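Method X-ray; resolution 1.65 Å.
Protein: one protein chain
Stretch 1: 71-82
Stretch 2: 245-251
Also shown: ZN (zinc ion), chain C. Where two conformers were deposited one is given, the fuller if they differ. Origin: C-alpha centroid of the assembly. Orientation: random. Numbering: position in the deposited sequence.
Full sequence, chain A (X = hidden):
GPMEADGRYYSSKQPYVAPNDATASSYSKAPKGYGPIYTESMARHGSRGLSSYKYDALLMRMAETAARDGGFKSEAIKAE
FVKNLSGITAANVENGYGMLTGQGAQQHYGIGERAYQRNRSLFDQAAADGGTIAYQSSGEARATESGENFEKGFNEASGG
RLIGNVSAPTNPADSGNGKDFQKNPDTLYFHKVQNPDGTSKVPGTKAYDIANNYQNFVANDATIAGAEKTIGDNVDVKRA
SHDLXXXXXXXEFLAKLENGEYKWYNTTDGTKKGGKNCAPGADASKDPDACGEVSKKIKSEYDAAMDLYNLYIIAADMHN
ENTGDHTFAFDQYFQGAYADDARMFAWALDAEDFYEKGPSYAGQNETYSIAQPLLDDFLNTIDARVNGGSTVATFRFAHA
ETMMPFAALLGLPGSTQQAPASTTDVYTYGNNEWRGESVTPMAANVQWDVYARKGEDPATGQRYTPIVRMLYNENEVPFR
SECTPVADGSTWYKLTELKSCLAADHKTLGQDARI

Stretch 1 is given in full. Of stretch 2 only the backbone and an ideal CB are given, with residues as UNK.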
# COMPACT_ATOMS: atom_id res chain seq x y z
N GLY A 71 4.14 -28.54 25.41
CA GLY A 71 3.00 -27.68 25.13
C GLY A 71 2.42 -27.75 23.73
O GLY A 71 1.47 -27.03 23.42
N PHE A 72 2.97 -28.59 22.86
CA PHE A 72 2.36 -28.80 21.55
C PHE A 72 1.34 -29.92 21.63
O PHE A 72 1.46 -30.83 22.46
CB PHE A 72 3.42 -29.16 20.50
CG PHE A 72 4.23 -27.98 20.03
CD1 PHE A 72 3.67 -27.03 19.18
CD2 PHE A 72 5.53 -27.80 20.46
CE1 PHE A 72 4.41 -25.94 18.75
CE2 PHE A 72 6.28 -26.71 20.03
CZ PHE A 72 5.72 -25.78 19.17
N LYS A 73 0.33 -29.86 20.77
CA LYS A 73 -0.71 -30.90 20.77
C LYS A 73 -0.22 -32.26 20.30
O LYS A 73 -0.76 -33.30 20.70
CB LYS A 73 -1.93 -30.45 19.96
CG LYS A 73 -2.77 -29.42 20.69
CD LYS A 73 -4.23 -29.48 20.25
CE LYS A 73 -5.16 -28.88 21.31
NZ LYS A 73 -6.47 -28.48 20.71
N SER A 74 0.81 -32.27 19.46
CA SER A 74 1.44 -33.52 19.01
C SER A 74 2.85 -33.27 18.50
O SER A 74 3.24 -32.13 18.26
CB SER A 74 0.61 -34.20 17.91
OG SER A 74 0.78 -33.53 16.67
N GLU A 75 3.60 -34.36 18.33
CA GLU A 75 4.95 -34.30 17.79
C GLU A 75 4.94 -33.82 16.35
O GLU A 75 5.80 -33.03 15.94
CB GLU A 75 5.62 -35.67 17.86
CG GLU A 75 6.09 -36.05 19.25
CD GLU A 75 7.32 -35.28 19.67
OE1 GLU A 75 8.23 -35.12 18.83
OE2 GLU A 75 7.37 -34.84 20.83
N ALA A 76 3.98 -34.29 15.56
CA ALA A 76 3.85 -33.83 14.19
C ALA A 76 3.52 -32.34 14.12
O ALA A 76 4.04 -31.62 13.28
CB ALA A 76 2.80 -34.65 13.43
N ILE A 77 2.63 -31.88 15.00
CA ILE A 77 2.27 -30.45 15.05
C ILE A 77 3.47 -29.57 15.45
O ILE A 77 3.69 -28.50 14.87
CB ILE A 77 1.06 -30.25 15.99
CG1 ILE A 77 -0.22 -30.72 15.27
CG2 ILE A 77 0.93 -28.80 16.44
CD1 ILE A 77 -1.45 -30.81 16.18
N LYS A 78 4.24 -30.03 16.43
CA LYS A 78 5.47 -29.35 16.84
C LYS A 78 6.40 -29.21 15.64
O LYS A 78 6.85 -28.11 15.32
CB LYS A 78 6.21 -30.18 17.89
CG LYS A 78 7.52 -29.57 18.37
CD LYS A 78 8.43 -30.58 19.06
CE LYS A 78 7.67 -31.49 20.00
NZ LYS A 78 8.58 -32.31 20.85
N ALA A 79 6.70 -30.33 14.99
CA ALA A 79 7.63 -30.30 13.87
C ALA A 79 7.16 -29.37 12.76
O ALA A 79 7.97 -28.66 12.16
CB ALA A 79 7.86 -31.72 13.33
N GLU A 80 5.86 -29.38 12.48
CA GLU A 80 5.34 -28.56 11.39
C GLU A 80 5.41 -27.07 11.72
O GLU A 80 5.78 -26.26 10.86
CB GLU A 80 3.91 -28.96 11.00
CG GLU A 80 3.28 -28.09 9.91
CD GLU A 80 3.85 -28.35 8.52
OE1 GLU A 80 4.66 -29.29 8.35
OE2 GLU A 80 3.47 -27.62 7.58
N PHE A 81 5.11 -26.72 12.96
CA PHE A 81 5.16 -25.32 13.39
C PHE A 81 6.59 -24.78 13.30
O PHE A 81 6.83 -23.71 12.74
CB PHE A 81 4.61 -25.20 14.81
CG PHE A 81 4.37 -23.79 15.27
CD1 PHE A 81 3.35 -23.03 14.72
CD2 PHE A 81 5.16 -23.23 16.26
CE1 PHE A 81 3.13 -21.73 15.15
CE2 PHE A 81 4.95 -21.94 16.70
CZ PHE A 81 3.94 -21.19 16.15
N VAL A 82 7.55 -25.54 13.82
CA VAL A 82 8.95 -25.13 13.78
C VAL A 82 9.46 -25.06 12.33
O VAL A 82 10.25 -24.18 11.98
CB VAL A 82 9.84 -26.08 14.64
CG1 VAL A 82 11.31 -25.69 14.54
CG2 VAL A 82 9.38 -26.05 16.10
N UNK A 245 -4.81 -20.51 18.20
CA UNK A 245 -3.64 -21.10 18.84
C UNK A 245 -3.90 -22.52 19.32
O UNK A 245 -2.97 -23.31 19.46
CB UNK A 245 -3.19 -20.23 20.02
N UNK A 246 -5.17 -22.86 19.55
CA UNK A 246 -5.48 -24.19 20.09
C UNK A 246 -5.28 -25.31 19.07
O UNK A 246 -5.31 -26.48 19.43
CB UNK A 246 -6.92 -24.22 20.60
N UNK A 247 -5.07 -24.94 17.80
CA UNK A 247 -4.72 -25.90 16.75
C UNK A 247 -3.33 -26.44 16.97
O UNK A 247 -2.97 -27.50 16.46
CB UNK A 247 -4.82 -25.26 15.37
N UNK A 248 -2.52 -25.66 17.69
CA UNK A 248 -1.10 -25.94 17.80
C UNK A 248 -0.71 -26.28 19.23
O UNK A 248 0.03 -27.24 19.48
CB UNK A 248 -0.28 -24.74 17.30
N UNK A 249 -1.23 -25.51 20.18
CA UNK A 249 -0.77 -25.61 21.56
C UNK A 249 -1.85 -26.20 22.46
O UNK A 249 -3.04 -26.03 22.20
CB UNK A 249 -0.35 -24.23 22.08
N UNK A 250 -1.43 -26.87 23.53
CA UNK A 250 -2.39 -27.46 24.46
C UNK A 250 -3.12 -26.42 25.29
O UNK A 250 -2.64 -25.31 25.47
CB UNK A 250 -1.68 -28.44 25.39
N UNK A 251 -4.28 -26.80 25.81
CA UNK A 251 -5.05 -25.93 26.69
C UNK A 251 -4.24 -25.52 27.90
O UNK A 251 -4.25 -24.36 28.31
CB UNK A 251 -6.34 -26.62 27.13
ZN ZN C . -9.65 -24.09 23.76

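At position 245 the CA-to-CB bond runs sideways to stretch 1, and nothing of that stretch lies within 5.5 Å of the ideal CB, so polar or apolar side chains would both be compatible with stretch 1. The residue is Leu245 (chi1 m, chi2 t); Leu245 CD2 comes no closer than 6.4 Å, to Phe81 CZ. Its carbonyl O accepts from the backbone N of both 248 and 249, which marks a turn.

At position 246 CB points away, and its nearest neighbour in stretch 1 is Lys73 NZ, 4.3 Å from the ideal CB. That amine is already served by the backbone, since Lys73 NZ donates to O of 246 at 2.6 Å. A small or polar side chain would suit, and an acidic one could be drawn to the charge. The deposited residue is Ser246, with chi1 p; its OG bonds to a residue flanking the stretch.

Position 247 also directs CB away, with no atom of stretch 1 within 5.5 Å, so many side chains would fit, polar ones included. Gln247 extends (chi1 m, chi2 t); Gln247 CB is 6.5 Å from Ile77 CD1, the side chain's nearest approach. Contact is made by its backbone: Gln247 O lies 3.7 Å from Ile77 CD1.

Position 248 is the most constrained by what is visible. Although CA-to-CB points away, the ideal CB is 4.3 Å from Ile77 CG2, 4.8 Å from Phe81 CD1 and 4.9 Å from Phe72 CD1. These apolar groups favour Ile, Val, Leu or Met. With Ile248, CG2 meets Phe72 CE1 at 3.6 Å, at the ring edge, and sits over a face of Phe81, 4.2 Å from the ring centroid and 20° off its normal, a CH-pi contact. Ile248 CD1 also reaches Phe81 CE1 at 3.8 Å. The backbone contributes as well: Lys73 N donates to Ile248 O at 2.9 Å and 158°.

At position 249, phi/psi of -111/152 is extended, and the CA is 4.5 Å from Phe72 CA in a single beta bridge. CA-to-CB points away overall, although the ideal CB touches stretch 1, 3.6 Å from Gly71 O. Only a long side chain can therefore turn back to the apolar rings of Phe72 and Phe81, an aromatic one included. Phe249, with chi1 m, does so. Its ring is near parallel to that of Phe72 but slid apart (25°, centroids 5.2 Å), and it turns an edge to the face of Phe81 (78°, 5.5 Å).

Position 250 places CB sideways, 4.0 Å from Gly71 O and 4.9 Å from Lys73 CG. Its N donates to Gly71 O at 2.9 Å and 162°, possible for any residue but proline. Ser, Thr, Val or Ala would be plausible. Thr250 sets CG2 3.5 Å from Phe72 O, while OG1 caps a backbone N just past the stretch.

At position 251 CA-to-CB points away, and no atom of stretch 1 lies within 5.5 Å of the ideal CB, but ZN lies 5.4 Å from it, so Asp, Glu or His would suit. Glu251 OE2 binds ZN at 2.2 Å and accepts from a water at 2.5 Å; that water accepts from Lys73 NZ at 2.7 Å.

Stretch 2 (245-251) LSQIFTE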
# COMPACT_ATOMS: atom_id res chain seq x y z
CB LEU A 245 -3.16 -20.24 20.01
CG LEU A 245 -2.67 -18.84 19.64
CD1 LEU A 245 -2.45 -18.01 20.89
CD2 LEU A 245 -1.39 -18.91 18.83
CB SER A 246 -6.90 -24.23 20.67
OG SER A 246 -7.86 -24.07 19.65
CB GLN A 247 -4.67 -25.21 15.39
CG GLN A 247 -5.96 -24.64 14.90
CD GLN A 247 -5.77 -24.01 13.55
OE1 GLN A 247 -5.92 -24.67 12.52
NE2 GLN A 247 -5.42 -22.74 13.53
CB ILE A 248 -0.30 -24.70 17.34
CG1 ILE A 248 -0.58 -24.40 15.87
CG2 ILE A 248 1.20 -24.90 17.58
CD1 ILE A 248 -0.48 -22.91 15.52
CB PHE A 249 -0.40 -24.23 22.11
CG PHE A 249 0.71 -23.55 21.34
CD1 PHE A 249 2.04 -23.88 21.58
CD2 PHE A 249 0.41 -22.59 20.38
CE1 PHE A 249 3.06 -23.26 20.86
CE2 PHE A 249 1.43 -21.95 19.66
CZ PHE A 249 2.75 -22.29 19.91
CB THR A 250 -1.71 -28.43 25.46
OG1 THR A 250 -0.83 -27.70 26.33
CG2 THR A 250 -0.93 -29.51 24.71
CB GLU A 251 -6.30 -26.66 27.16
CG GLU A 251 -7.31 -26.94 26.07
CD GLU A 251 -7.88 -25.68 25.47
OE1 GLU A 251 -7.86 -24.60 26.11
OE2 GLU A 251 -8.37 -25.79 24.33
O HOH W 1 -8.22 -27.64 22.65
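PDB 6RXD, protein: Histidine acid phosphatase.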